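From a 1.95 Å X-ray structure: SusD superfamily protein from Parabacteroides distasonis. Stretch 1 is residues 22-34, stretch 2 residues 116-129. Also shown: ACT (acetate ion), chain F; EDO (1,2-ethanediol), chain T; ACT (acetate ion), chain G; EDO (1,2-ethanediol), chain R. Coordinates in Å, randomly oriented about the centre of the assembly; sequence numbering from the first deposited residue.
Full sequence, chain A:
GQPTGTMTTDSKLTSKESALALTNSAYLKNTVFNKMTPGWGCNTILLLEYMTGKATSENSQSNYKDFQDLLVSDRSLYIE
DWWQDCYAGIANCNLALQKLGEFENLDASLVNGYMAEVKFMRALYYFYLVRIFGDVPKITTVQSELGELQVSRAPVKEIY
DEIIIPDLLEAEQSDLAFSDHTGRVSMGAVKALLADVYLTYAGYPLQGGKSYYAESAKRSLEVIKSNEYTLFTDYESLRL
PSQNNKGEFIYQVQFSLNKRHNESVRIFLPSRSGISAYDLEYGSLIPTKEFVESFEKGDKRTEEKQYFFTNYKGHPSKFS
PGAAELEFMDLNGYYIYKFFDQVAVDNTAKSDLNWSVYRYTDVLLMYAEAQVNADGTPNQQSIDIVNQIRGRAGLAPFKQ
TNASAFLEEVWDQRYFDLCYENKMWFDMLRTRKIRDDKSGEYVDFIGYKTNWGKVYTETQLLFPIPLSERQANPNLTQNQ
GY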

ATOM      1  N   LEU A  22      20.531   4.874  14.797  1.00 22.69           N
ATOM      2  CA  LEU A  22      20.766   4.997  13.340  1.00 23.10           C
ATOM      3  C   LEU A  22      19.800   4.108  12.565  1.00 21.50           C
ATOM      4  O   LEU A  22      19.183   4.555  11.597  1.00 22.46           O
ATOM      5  CB  LEU A  22      22.197   4.587  12.975  1.00 23.22           C
ATOM      6  CG  LEU A  22      23.306   5.554  13.348  1.00 26.64           C
ATOM      7  CD1 LEU A  22      24.644   4.782  13.327  1.00 21.45           C
ATOM      8  CD2 LEU A  22      23.294   6.792  12.396  1.00 21.32           C
ATOM      9  N   THR A  23      19.656   2.853  13.012  1.00 19.15           N
ATOM     10  CA  THR A  23      18.753   1.878  12.367  1.00 18.26           C
ATOM     11  C   THR A  23      17.322   2.342  12.434  1.00 19.86           C
ATOM     12  O   THR A  23      16.614   2.342  11.405  1.00 16.35           O
ATOM     13  CB  THR A  23      18.888   0.516  12.998  1.00 18.60           C
ATOM     14  OG1 THR A  23      20.278   0.158  12.938  1.00 17.01           O
ATOM     15  CG2 THR A  23      18.013  -0.557  12.297  1.00 15.55           C
ATOM     16  N   ASN A  24      16.912   2.800  13.616  1.00 18.35           N
ATOM     17  CA  ASN A  24      15.555   3.334  13.802  1.00 20.81           C
ATOM     18  C   ASN A  24      15.249   4.570  12.945  1.00 18.45           C
ATOM     19  O   ASN A  24      14.116   4.769  12.522  1.00 17.93           O
ATOM     20  CB  ASN A  24      15.297   3.630  15.296  1.00 19.04           C
ATOM     21  CG  ASN A  24      15.080   2.353  16.145  1.00 24.30           C
ATOM     22  OD1 ASN A  24      14.719   1.286  15.630  1.00 21.98           O
ATOM     23  ND2 ASN A  24      15.284   2.479  17.464  1.00 21.05           N
ATOM     24  N   SER A  25      16.273   5.362  12.633  1.00 19.81           N
ATOM     25  CA  SER A  25      16.090   6.583  11.830  1.00 21.34           C
ATOM     26  C   SER A  25      15.506   6.231  10.451  1.00 19.33           C
ATOM     27  O   SER A  25      14.773   7.027   9.861  1.00 19.36           O
ATOM     28  CB  SER A  25      17.422   7.393  11.715  1.00 22.88           C
ATOM     29  OG  SER A  25      18.341   6.801  10.775  1.00 23.82           O
ATOM     30  N   ALA A  26      15.782   5.015   9.977  1.00 16.24           N
ATOM     31  CA  ALA A  26      15.288   4.533   8.676  1.00 16.29           C
ATOM     32  C   ALA A  26      13.783   4.327   8.647  1.00 16.33           C
ATOM     33  O   ALA A  26      13.139   4.471   7.577  1.00 20.38           O
ATOM     34  CB  ALA A  26      16.024   3.225   8.251  1.00 15.71           C
ATOM     35  N   TYR A  27      13.214   4.049   9.818  1.00 18.88           N
ATOM     36  CA  TYR A  27      11.766   3.849   9.981  1.00 20.17           C
ATOM     37  C   TYR A  27      10.962   5.152  10.045  1.00 18.48           C
ATOM     38  O   TYR A  27       9.748   5.120   9.842  1.00 18.46           O
ATOM     39  CB  TYR A  27      11.455   3.047  11.256  1.00 20.47           C
ATOM     40  CG  TYR A  27      11.955   1.593  11.325  1.00 17.61           C
ATOM     41  CD1 TYR A  27      13.310   1.265  11.435  1.00 19.07           C
ATOM     42  CD2 TYR A  27      11.046   0.548  11.299  1.00 16.37           C
ATOM     43  CE1 TYR A  27      13.724  -0.092  11.507  1.00 19.05           C
ATOM     44  CE2 TYR A  27      11.441  -0.781  11.369  1.00 19.41           C
ATOM     45  CZ  TYR A  27      12.760  -1.110  11.495  1.00 20.33           C
ATOM     46  OH  TYR A  27      13.054  -2.476  11.572  1.00 17.85           O
ATOM     47  N   LEU A  28      11.616   6.265  10.345  1.00 17.47           N
ATOM     48  CA  LEU A  28      10.919   7.511  10.682  1.00 19.08           C
ATOM     49  C   LEU A  28       9.990   7.973   9.582  1.00 18.61           C
ATOM     50  O   LEU A  28       8.845   8.342   9.840  1.00 17.98           O
ATOM     51  CB  LEU A  28      11.912   8.631  11.011  1.00 18.51           C
ATOM     52  CG  LEU A  28      12.728   8.451  12.287  1.00 24.71           C
ATOM     53  CD1 LEU A  28      13.736   9.619  12.414  1.00 24.84           C
ATOM     54  CD2 LEU A  28      11.800   8.311  13.490  1.00 20.31           C
ATOM     55  N   LYS A  29      10.470   7.901   8.345  1.00 18.42           N
ATOM     56  CA  LYS A  29       9.679   8.398   7.220  1.00 19.88           C
ATOM     57  C   LYS A  29       8.701   7.347   6.672  1.00 18.13           C
ATOM     58  O   LYS A  29       8.054   7.578   5.649  1.00 18.71           O
ATOM     59  CB  LYS A  29      10.582   9.053   6.156  1.00 19.54           C
ATOM     60  CG  LYS A  29      11.109  10.440   6.596  1.00 24.65           C
ATOM     61  CD  LYS A  29       9.964  11.456   6.558  1.00 29.00           C
ATOM     62  CE  LYS A  29      10.392  12.856   6.840  1.00 39.79           C
ATOM     63  NZ  LYS A  29      10.880  12.947   8.171  1.00 25.52           N
ATOM     64  N   ASN A  30       8.534   6.220   7.379  1.00 19.41           N
ATOM     65  CA  ASN A  30       7.377   5.337   7.160  1.00 18.78           C
ATOM     66  C   ASN A  30       5.993   6.012   7.367  1.00 18.19           C
ATOM     67  O   ASN A  30       4.955   5.449   6.981  1.00 19.32           O
ATOM     68  CB  ASN A  30       7.448   4.081   8.059  1.00 17.40           C
ATOM     69  CG  ASN A  30       8.496   3.061   7.612  1.00 18.87           C
ATOM     70  OD1 ASN A  30       9.492   3.374   6.905  1.00 23.37           O
ATOM     71  ND2 ASN A  30       8.322   1.839   8.080  1.00 11.59           N
ATOM     72  N   THR A  31       5.984   7.174   8.011  1.00 17.22           N
ATOM     73  CA  THR A  31       4.822   8.024   8.093  1.00 18.90           C
ATOM     74  C   THR A  31       4.245   8.303   6.717  1.00 18.15           C
ATOM     75  O   THR A  31       3.034   8.385   6.573  1.00 18.32           O
ATOM     76  CB  THR A  31       5.136   9.356   8.770  1.00 19.94           C
ATOM     77  OG1 THR A  31       6.215   9.978   8.052  1.00 21.52           O
ATOM     78  CG2 THR A  31       5.507   9.149  10.242  1.00 20.50           C
ATOM     79  N   VAL A  32       5.080   8.352   5.685  1.00 19.23           N
ATOM     80  CA  VAL A  32       4.578   8.669   4.323  1.00 17.88           C
ATOM     81  C   VAL A  32       3.527   7.680   3.795  1.00 17.90           C
ATOM     82  O   VAL A  32       2.673   8.052   2.976  1.00 17.70           O
ATOM     83  CB  VAL A  32       5.739   8.803   3.284  1.00 18.66           C
ATOM     84  CG1 VAL A  32       6.300   7.419   2.904  1.00 18.84           C
ATOM     85  CG2 VAL A  32       5.273   9.556   2.059  1.00 20.46           C
ATOM     86  N   PHE A  33       3.565   6.432   4.270  1.00 16.21           N
ATOM     87  CA  PHE A  33       2.657   5.388   3.770  1.00 18.40           C
ATOM     88  C   PHE A  33       1.229   5.580   4.300  1.00 18.71           C
ATOM     89  O   PHE A  33       0.291   4.964   3.773  1.00 15.87           O
ATOM     90  CB  PHE A  33       3.185   3.966   4.067  1.00 18.36           C
ATOM     91  CG  PHE A  33       4.597   3.736   3.575  1.00 18.84           C
ATOM     92  CD1 PHE A  33       4.924   3.983   2.245  1.00 26.13           C
ATOM     93  CD2 PHE A  33       5.590   3.286   4.429  1.00 22.39           C
ATOM     94  CE1 PHE A  33       6.239   3.829   1.783  1.00 27.48           C
ATOM     95  CE2 PHE A  33       6.906   3.129   3.978  1.00 20.70           C
ATOM     96  CZ  PHE A  33       7.225   3.427   2.658  1.00 20.32           C
ATOM     97  N   ASN A  34       1.082   6.391   5.357  1.00 16.13           N
ATOM     98  CA  ASN A  34      -0.251   6.801   5.849  1.00 15.46           C
ATOM     99  C   ASN A  34      -0.049   7.950   6.791  1.00 16.94           C
ATOM    100  O   ASN A  34       0.350   7.773   7.948  1.00 19.66           O
ATOM    101  CB  ASN A  34      -0.964   5.627   6.545  1.00 17.23           C
ATOM    102  CG  ASN A  34      -2.375   5.956   6.970  1.00 17.30           C
ATOM    103  OD1 ASN A  34      -2.670   7.062   7.382  1.00 22.71           O
ATOM    104  ND2 ASN A  34      -3.263   4.951   6.896  1.00 16.66           N
ATOM    105  N   ALA A 116      20.782  -4.684   7.288  1.00 18.39           N
ATOM    106  CA  ALA A 116      19.719  -5.331   6.498  1.00 20.08           C
ATOM    107  C   ALA A 116      18.381  -4.584   6.625  1.00 18.53           C
ATOM    108  O   ALA A 116      17.617  -4.474   5.660  1.00 16.74           O
ATOM    109  CB  ALA A 116      19.563  -6.827   6.896  1.00 19.28           C
ATOM    110  N   GLU A 117      18.071  -4.092   7.814  1.00 19.29           N
ATOM    111  CA  GLU A 117      16.804  -3.371   8.023  1.00 18.13           C
ATOM    112  C   GLU A 117      16.812  -2.074   7.169  1.00 15.67           C
ATOM    113  O   GLU A 117      15.815  -1.701   6.566  1.00 16.83           O
ATOM    114  CB  GLU A 117      16.597  -3.030   9.506  1.00 17.36           C
ATOM    115  CG  GLU A 117      16.448  -4.241  10.440  1.00 19.23           C
ATOM    116  CD  GLU A 117      16.282  -3.869  11.908  1.00 22.69           C
ATOM    117  OE1 GLU A 117      15.543  -2.918  12.232  1.00 21.11           O
ATOM    118  OE2 GLU A 117      16.901  -4.537  12.750  1.00 22.70           O
ATOM    119  N   VAL A 118      17.940  -1.391   7.178  1.00 15.40           N
ATOM    120  CA  VAL A 118      18.133  -0.120   6.487  1.00 17.34           C
ATOM    121  C   VAL A 118      18.142  -0.352   4.994  1.00 17.14           C
ATOM    122  O   VAL A 118      17.541   0.429   4.259  1.00 19.21           O
ATOM    123  CB  VAL A 118      19.405   0.627   7.001  1.00 18.35           C
ATOM    124  CG1 VAL A 118      19.638   1.995   6.218  1.00 16.40           C
ATOM    125  CG2 VAL A 118      19.273   0.858   8.529  1.00 15.17           C
ATOM    126  N   LYS A 119      18.787  -1.420   4.526  1.00 17.15           N
ATOM    127  CA  LYS A 119      18.773  -1.683   3.086  1.00 18.11           C
ATOM    128  C   LYS A 119      17.365  -2.038   2.624  1.00 16.21           C
ATOM    129  O   LYS A 119      16.953  -1.609   1.543  1.00 19.41           O
ATOM    130  CB  LYS A 119      19.755  -2.771   2.688  1.00 18.68           C
ATOM    131  CG  LYS A 119      21.200  -2.334   2.742  1.00 23.09           C
ATOM    132  CD  LYS A 119      22.094  -3.553   2.563  1.00 26.90           C
ATOM    133  CE  LYS A 119      23.575  -3.213   2.762  1.00 30.96           C
ATOM    134  NZ  LYS A 119      24.415  -4.410   2.440  1.00 25.27           N
ATOM    135  N   PHE A 120      16.636  -2.827   3.425  1.00 16.52           N
ATOM    136  CA  PHE A 120      15.222  -3.092   3.142  1.00 14.91           C
ATOM    137  C   PHE A 120      14.477  -1.771   2.966  1.00 17.33           C
ATOM    138  O   PHE A 120      13.731  -1.614   1.996  1.00 18.95           O
ATOM    139  CB  PHE A 120      14.553  -3.940   4.237  1.00 15.38           C
ATOM    140  CG  PHE A 120      13.038  -3.918   4.196  1.00 17.46           C
ATOM    141  CD1 PHE A 120      12.321  -4.865   3.447  1.00 14.61           C
ATOM    142  CD2 PHE A 120      12.334  -2.965   4.906  1.00 19.09           C
ATOM    143  CE1 PHE A 120      10.923  -4.847   3.411  1.00 20.29           C
ATOM    144  CE2 PHE A 120      10.936  -2.915   4.849  1.00 13.85           C
ATOM    145  CZ  PHE A 120      10.230  -3.883   4.116  1.00 18.94           C
HETATM  146  N   MSE A 121      14.708  -0.814   3.880  1.00 16.79           N
HETATM  147  CA  MSE A 121      13.933   0.419   3.875  1.00 17.29           C
HETATM  148  C   MSE A 121      14.231   1.286   2.649  1.00 17.71           C
HETATM  149  O   MSE A 121      13.334   1.934   2.096  1.00 19.15           O
HETATM  150  CB  MSE A 121      14.172   1.243   5.166  1.00 14.68           C
HETATM  151  CG  MSE A 121      12.911   1.929   5.658  1.00 15.02           C
HETATM  152 SE   MSE A 121      11.611   0.717   6.354  0.75 14.91          SE
HETATM  153  CE  MSE A 121      12.565   0.436   7.994  1.00 15.70           C
ATOM    154  N   ARG A 122      15.501   1.335   2.270  1.00 18.54           N
ATOM    155  CA  ARG A 122      15.902   2.113   1.132  1.00 16.13           C
ATOM    156  C   ARG A 122      15.225   1.547  -0.110  1.00 15.64           C
ATOM    157  O   ARG A 122      14.690   2.297  -0.913  1.00 16.73           O
ATOM    158  CB  ARG A 122      17.428   2.151   1.005  1.00 18.03           C
ATOM    159  CG  ARG A 122      17.842   2.947  -0.199  1.00 17.72           C
ATOM    160  CD  ARG A 122      19.276   3.292  -0.211  1.00 22.22           C
ATOM    161  NE  ARG A 122      20.132   2.138  -0.397  1.00 18.28           N
ATOM    162  CZ  ARG A 122      21.448   2.171  -0.269  1.00 21.47           C
ATOM    163  NH1 ARG A 122      22.078   3.311   0.034  1.00 24.83           N
ATOM    164  NH2 ARG A 122      22.145   1.050  -0.433  1.00 19.39           N
ATOM    165  N   ALA A 123      15.259   0.223  -0.262  1.00 16.29           N
ATOM    166  CA  ALA A 123      14.570  -0.448  -1.336  1.00 16.23           C
ATOM    167  C   ALA A 123      13.083  -0.128  -1.341  1.00 16.07           C
ATOM    168  O   ALA A 123      12.515   0.077  -2.409  1.00 17.20           O
ATOM    169  CB  ALA A 123      14.788  -1.975  -1.299  1.00 16.83           C
ATOM    170  N   LEU A 124      12.467  -0.116  -0.165  1.00 15.78           N
ATOM    171  CA  LEU A 124      11.042   0.163  -0.011  1.00 16.99           C
ATOM    172  C   LEU A 124      10.675   1.583  -0.495  1.00 16.25           C
ATOM    173  O   LEU A 124       9.745   1.766  -1.299  1.00 14.57           O
ATOM    174  CB  LEU A 124      10.597  -0.055   1.453  1.00 19.01           C
ATOM    175  CG  LEU A 124       9.092   0.122   1.782  1.00 19.35           C
ATOM    176  CD1 LEU A 124       8.240  -0.932   1.077  1.00 16.44           C
ATOM    177  CD2 LEU A 124       8.845   0.180   3.267  1.00 14.56           C
ATOM    178  N   TYR A 125      11.433   2.573  -0.034  1.00 16.75           N
ATOM    179  CA  TYR A 125      11.167   3.970  -0.409  1.00 16.08           C
ATOM    180  C   TYR A 125      11.291   4.144  -1.933  1.00 16.53           C
ATOM    181  O   TYR A 125      10.422   4.772  -2.554  1.00 18.01           O
ATOM    182  CB  TYR A 125      12.123   4.931   0.288  1.00 16.56           C
ATOM    183  CG  TYR A 125      11.881   5.068   1.791  1.00 17.17           C
ATOM    184  CD1 TYR A 125      10.619   5.403   2.287  1.00 19.07           C
ATOM    185  CD2 TYR A 125      12.910   4.953   2.686  1.00 18.21           C
ATOM    186  CE1 TYR A 125      10.397   5.555   3.626  1.00 16.73           C
ATOM    187  CE2 TYR A 125      12.695   5.094   4.045  1.00 16.37           C
ATOM    188  CZ  TYR A 125      11.435   5.385   4.504  1.00 15.20           C
ATOM    189  OH  TYR A 125      11.217   5.539   5.843  1.00 16.77           O
ATOM    190  N   TYR A 126      12.355   3.577  -2.514  1.00 16.10           N
ATOM    191  CA  TYR A 126      12.590   3.668  -3.941  1.00 16.30           C
ATOM    192  C   TYR A 126      11.543   2.926  -4.762  1.00 17.29           C
ATOM    193  O   TYR A 126      11.158   3.398  -5.823  1.00 16.29           O
ATOM    194  CB  TYR A 126      13.988   3.169  -4.330  1.00 17.95           C
ATOM    195  CG  TYR A 126      15.018   4.257  -4.299  1.00 16.84           C
ATOM    196  CD1 TYR A 126      14.965   5.321  -5.218  1.00 19.84           C
ATOM    197  CD2 TYR A 126      16.035   4.244  -3.365  1.00 13.06           C
ATOM    198  CE1 TYR A 126      15.925   6.324  -5.201  1.00 17.39           C
ATOM    199  CE2 TYR A 126      17.009   5.225  -3.343  1.00 16.68           C
ATOM    200  CZ  TYR A 126      16.943   6.286  -4.230  1.00 17.49           C
ATOM    201  OH  TYR A 126      17.909   7.280  -4.167  1.00 21.64           O
ATOM    202  N   PHE A 127      11.072   1.785  -4.260  1.00 16.00           N
ATOM    203  CA  PHE A 127      10.037   1.014  -4.959  1.00 15.77           C
ATOM    204  C   PHE A 127       8.744   1.802  -5.041  1.00 18.29           C
ATOM    205  O   PHE A 127       8.072   1.724  -6.056  1.00 19.77           O
ATOM    206  CB  PHE A 127       9.836  -0.354  -4.261  1.00 18.55           C
ATOM    207  CG  PHE A 127       8.933  -1.312  -4.987  1.00 15.66           C
ATOM    208  CD1 PHE A 127       9.091  -1.570  -6.341  1.00 18.14           C
ATOM    209  CD2 PHE A 127       7.976  -2.024  -4.288  1.00 13.56           C
ATOM    210  CE1 PHE A 127       8.274  -2.508  -6.982  1.00 16.16           C
ATOM    211  CE2 PHE A 127       7.166  -2.967  -4.906  1.00 16.50           C
ATOM    212  CZ  PHE A 127       7.295  -3.192  -6.260  1.00 17.63           C
ATOM    213  N   TYR A 128       8.382   2.550  -3.989  1.00 15.92           N
ATOM    214  CA  TYR A 128       7.216   3.442  -4.068  1.00 17.20           C
ATOM    215  C   TYR A 128       7.505   4.584  -5.066  1.00 18.24           C
ATOM    216  O   TYR A 128       6.713   4.820  -5.982  1.00 17.93           O
ATOM    217  CB  TYR A 128       6.803   3.999  -2.710  1.00 16.74           C
ATOM    218  CG  TYR A 128       5.962   3.040  -1.952  1.00 20.60           C
ATOM    219  CD1 TYR A 128       6.527   1.905  -1.359  1.00 25.31           C
ATOM    220  CD2 TYR A 128       4.571   3.176  -1.922  1.00 14.83           C
ATOM    221  CE1 TYR A 128       5.726   0.966  -0.676  1.00 27.59           C
ATOM    222  CE2 TYR A 128       3.777   2.266  -1.242  1.00 17.30           C
ATOM    223  CZ  TYR A 128       4.341   1.170  -0.621  1.00 27.50           C
ATOM    224  OH  TYR A 128       3.525   0.292   0.057  1.00 25.98           O
ATOM    225  N   LEU A 129       8.670   5.224  -4.929  1.00 16.36           N
ATOM    226  CA  LEU A 129       9.034   6.321  -5.844  1.00 18.43           C
ATOM    227  C   LEU A 129       8.978   5.940  -7.328  1.00 18.36           C
ATOM    228  O   LEU A 129       8.370   6.673  -8.155  1.00 17.75           O
ATOM    229  CB  LEU A 129      10.403   6.888  -5.517  1.00 18.54           C
ATOM    230  CG  LEU A 129      10.501   7.750  -4.277  1.00 17.82           C
ATOM    231  CD1 LEU A 129      12.011   7.977  -4.031  1.00 17.52           C
ATOM    232  CD2 LEU A 129       9.783   9.098  -4.490  1.00 16.05           C
TER
HETATM  233  C   ACT F 604      24.123  -6.364   4.992  1.00 51.54           C
HETATM  234  O   ACT F 604      23.677  -6.799   3.894  1.00 52.50           O
HETATM  235  OXT ACT F 604      23.460  -6.735   5.984  1.00 49.62           O
HETATM  236  CH3 ACT F 604      25.341  -5.468   5.111  1.00 46.46           C
HETATM  237  C1  EDO T 634      10.278   1.495  15.773  1.00 53.38           C
HETATM  238  O1  EDO T 634      11.394   2.037  15.070  1.00 44.00           O
HETATM  239  C2  EDO T 634       9.332   0.750  14.829  1.00 45.01           C
HETATM  240  O2  EDO T 634       9.269  -0.597  15.255  1.00 52.47           O
HETATM  241  C   ACT G 606      15.529   5.390  19.322  1.00 50.28           C
HETATM  242  O   ACT G 606      16.590   4.707  19.331  1.00 45.81           O
HETATM  243  OXT ACT G 606      15.172   5.880  18.212  1.00 49.06           O
HETATM  244  CH3 ACT G 606      14.701   5.563  20.575  1.00 48.52           C
HETATM  245  C1  EDO R 631      25.369   4.686   1.927  1.00 38.42           C
HETATM  246  O1  EDO R 631      26.237   5.777   2.202  1.00 47.95           O
HETATM  247  C2  EDO R 631      25.984   3.811   0.845  1.00 51.20           C
HETATM  248  O2  EDO R 631      24.954   3.149   0.102  1.00 49.22           O

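A regular helix, residues 116-129, packs against the helical turns and 3-10 segment of residues 22-34 through a mainly apolar contact pinned by two tyrosine hydrogen bonds, with 613 Å² buried over both sides. The backbones come closest where the side chains are small: the CA atoms of Ala-26 and Val-118 lie 5.9 Å apart, and Ala-26 CB rests 4.0 Å from Val-118 CG2 and 4.1 Å from Met-121 CB. Farther along, the spacing widens, and aromatic rings fill it. Tyr-125 OH donates to Ala-26 O (2.8 Å), a carbonyl that accepts no backbone hydrogen bond within its own stretch, and the long side chain spans the gap to reach it. Tyr-27 works in the reverse direction: its CA-to-CB bond points away, but the ring returns and its OH donates to Glu-117 OE1 (2.6 Å). Met-121, a selenomethionine, sets its CE 3.4 Å from the Tyr-27 ring centroid, almost on the ring normal, a CH-pi contact; O1 of an ethanediol covers the opposite face. At the far end, buried Phe-33 points toward the helix, its CE2 3.6 Å from Leu-124 CD2 and its CE1 3.7 Å from Tyr-128 CD1, over one face of the Tyr-128 ring. The two rings meet obliquely, planes at 44°.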